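PDB 4LK8: iron-sulfur cluster assembly protein CyaY from Psychromonas ingrahamii, which is probably involved in iron-sulfur cluster assembly, perhaps as a regulator, and belongs to the iron-binding frataxin family. Local coordinates for residues L39-H44 with F94-E99. Residues are numbered along the deposited sequence; the frame is centred on the assembly and turned at random.
Sequences LEFENH and FKQSKE. With CO (cobalt (II) ion), chain C.
Phe-41 and Gln-96 carry most of this contact, and their side chains cross at about a right angle. Gln-96 CB sits over one face of the Phe-41 ring, 3.9 Å from the ring centroid and 20° off the normal, which meets the geometry of a CH-pi contact displaced toward the rim. Beyond CG the glutamine chain is extended, carrying its amide along the CD2-CE2 side until NE2 is 3.2 Å from Phe-41 CE2. Amide and ring planes lie 64° apart, so the two groups do not stack; NE2 instead donates to the hydroxyl of Thr-45. Ser-97 CB approaches the same ring obliquely, 3.8 Å from Phe-41 CD1. Because both Gln-96 CB and Ser-97 CB rest against this ring, an alanine here is likely to leave them without it and to open a gap beside Leu-47 and Val-28. In the alpha-beta sandwich of the frataxin fold, this contact joins the end of helix 85-97 to the type I turn from Phe-41 to His-44, which leads from strand 36-41 into strand 46-52. A water bridges the two backbones, accepting from Asn-43 N and donating to Gln-96 O, each at 2.9 Å. Asn-43 ND2 also lies close to that carbonyl, but at too poor an angle to bond; its OD1 pairs with the Thr-45 hydroxyl. Ser-97 OG, set between its own backbone N and carbonyl carbon (chi1 78°), accepts from Glu-99 N at 2.9 Å, an ST turn. Glu-99 OE1 accepts from Asp-27 N, while OE2 stands 4.2 Å from Glu-42 OE1, a like-charge approach that could raise either carboxylate's proton affinity. His-44 NE2 binds a cobalt ion at 2.4 Å.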
loop_
_atom_site.group_PDB
_atom_site.type_symbol
_atom_site.label_atom_id
_atom_site.label_comp_id
_atom_site.label_asym_id
_atom_site.label_seq_id
_atom_site.Cartn_x
_atom_site.Cartn_y
_atom_site.Cartn_z
ATOM N N LEU A 39 -3.991 0.732 7.491
ATOM C CA LEU A 39 -3.124 1.708 8.132
ATOM C C LEU A 39 -4.018 2.703 8.876
ATOM O O LEU A 39 -5.007 3.149 8.327
ATOM C CB LEU A 39 -2.302 2.450 7.122
ATOM C CG LEU A 39 -1.467 1.569 6.187
ATOM C CD1 LEU A 39 -0.629 2.432 5.307
ATOM C CD2 LEU A 39 -0.643 0.555 6.925
ATOM N N GLU A 40 -3.676 2.998 10.118
ATOM C CA GLU A 40 -4.499 3.865 10.933
ATOM C C GLU A 40 -3.649 4.984 11.469
ATOM O O GLU A 40 -2.555 4.762 11.975
ATOM C CB GLU A 40 -5.136 3.115 12.082
ATOM C CG GLU A 40 -5.980 4.133 12.926
ATOM C CD GLU A 40 -6.940 3.558 13.978
ATOM O OE1 GLU A 40 -7.063 2.319 14.143
ATOM O OE2 GLU A 40 -7.568 4.403 14.671
ATOM N N PHE A 41 -4.204 6.188 11.378
ATOM C CA PHE A 41 -3.509 7.376 11.784
ATOM C C PHE A 41 -4.048 7.827 13.143
ATOM O O PHE A 41 -5.112 7.413 13.589
ATOM C CB PHE A 41 -3.649 8.431 10.687
ATOM C CG PHE A 41 -3.169 7.920 9.320
ATOM C CD1 PHE A 41 -1.822 7.814 9.044
ATOM C CD2 PHE A 41 -4.057 7.544 8.347
ATOM C CE1 PHE A 41 -1.368 7.345 7.840
ATOM C CE2 PHE A 41 -3.624 7.066 7.108
ATOM C CZ PHE A 41 -2.278 6.976 6.854
ATOM N N GLU A 42 -3.270 8.660 13.806
ATOM C CA GLU A 42 -3.690 9.152 15.107
ATOM C C GLU A 42 -5.005 9.884 15.063
ATOM O O GLU A 42 -5.753 9.849 16.060
ATOM C CB GLU A 42 -2.618 10.036 15.697
ATOM C CG GLU A 42 -1.474 9.239 16.232
ATOM C CD GLU A 42 -0.522 10.151 16.930
ATOM O OE1 GLU A 42 0.514 10.498 16.333
ATOM O OE2 GLU A 42 -0.859 10.559 18.062
ATOM N N ASN A 43 -5.307 10.531 13.934
ATOM C CA ASN A 43 -6.578 11.214 13.789
ATOM C C ASN A 43 -7.769 10.321 13.494
ATOM O O ASN A 43 -8.834 10.828 13.139
ATOM C CB ASN A 43 -6.487 12.331 12.717
ATOM C CG ASN A 43 -6.320 11.825 11.313
ATOM O OD1 ASN A 43 -6.358 10.626 11.032
ATOM N ND2 ASN A 43 -6.138 12.755 10.397
ATOM N N HIS A 44 -7.551 9.007 13.599
ATOM C CA HIS A 44 -8.530 7.927 13.429
ATOM C C HIS A 44 -8.952 7.712 11.958
ATOM O O HIS A 44 -9.876 6.962 11.690
ATOM C CB HIS A 44 -9.756 8.165 14.308
ATOM C CG HIS A 44 -9.461 8.221 15.784
ATOM N ND1 HIS A 44 -10.400 8.622 16.703
ATOM C CD2 HIS A 44 -8.358 7.893 16.491
ATOM C CE1 HIS A 44 -9.875 8.582 17.917
ATOM N NE2 HIS A 44 -8.638 8.118 17.813
ATOM N N PHE A 94 1.252 11.423 4.208
ATOM C CA PHE A 94 1.632 12.751 4.613
ATOM C C PHE A 94 0.392 13.601 4.845
ATOM O O PHE A 94 0.316 14.372 5.819
ATOM C CB PHE A 94 2.539 13.389 3.583
ATOM C CG PHE A 94 2.907 14.763 3.934
ATOM C CD1 PHE A 94 3.722 15.026 5.011
ATOM C CD2 PHE A 94 2.441 15.804 3.173
ATOM C CE1 PHE A 94 4.029 16.343 5.346
ATOM C CE2 PHE A 94 2.740 17.103 3.492
ATOM C CZ PHE A 94 3.538 17.373 4.586
ATOM N N LYS A 95 -0.597 13.463 3.964
ATOM C CA LYS A 95 -1.800 14.252 4.188
ATOM C C LYS A 95 -2.571 13.948 5.487
ATOM O O LYS A 95 -3.050 14.867 6.139
ATOM C CB LYS A 95 -2.697 14.052 2.988
ATOM C CG LYS A 95 -2.059 14.622 1.735
ATOM C CD LYS A 95 -2.931 14.543 0.504
ATOM C CE LYS A 95 -2.389 15.452 -0.627
ATOM N NZ LYS A 95 -1.465 14.827 -1.659
ATOM N N GLN A 96 -2.615 12.693 5.892
ATOM C CA GLN A 96 -3.456 12.246 7.003
ATOM C C GLN A 96 -2.742 12.210 8.322
ATOM O O GLN A 96 -3.393 12.026 9.353
ATOM C CB GLN A 96 -4.073 10.842 6.728
ATOM C CG GLN A 96 -5.004 10.815 5.470
ATOM C CD GLN A 96 -5.730 9.467 5.126
ATOM O OE1 GLN A 96 -5.928 9.154 3.947
ATOM N NE2 GLN A 96 -6.148 8.714 6.132
ATOM N N SER A 97 -1.426 12.367 8.309
ATOM C CA SER A 97 -0.641 12.326 9.540
ATOM C C SER A 97 0.381 13.437 9.686
ATOM O O SER A 97 0.922 13.612 10.788
ATOM C CB SER A 97 0.092 11.012 9.646
ATOM O OG SER A 97 1.237 11.028 8.807
ATOM N N LYS A 98 0.654 14.153 8.595
ATOM C CA LYS A 98 1.737 15.140 8.509
ATOM C C LYS A 98 3.113 14.547 8.838
ATOM O O LYS A 98 4.058 15.295 9.143
ATOM C CB LYS A 98 1.434 16.324 9.417
ATOM C CG LYS A 98 0.077 16.930 9.088
ATOM C CD LYS A 98 0.008 17.318 7.594
ATOM C CE LYS A 98 -1.302 17.954 7.197
ATOM N NZ LYS A 98 -1.109 18.428 5.794
ATOM N N GLU A 99 3.200 13.216 8.796
ATOM C CA GLU A 99 4.465 12.505 8.993
ATOM C C GLU A 99 4.892 11.938 7.618
ATOM O O GLU A 99 4.098 11.716 6.706
ATOM C CB GLU A 99 4.344 11.430 10.091
ATOM C CG GLU A 99 4.007 12.123 11.466
ATOM C CD GLU A 99 3.839 11.157 12.631
ATOM O OE1 GLU A 99 3.866 9.953 12.424
ATOM O OE2 GLU A 99 3.615 11.620 13.774
HETATM CO CO CO C . -7.487 7.826 19.874
HETATM O O HOH W 1 -3.323 11.679 12.206
#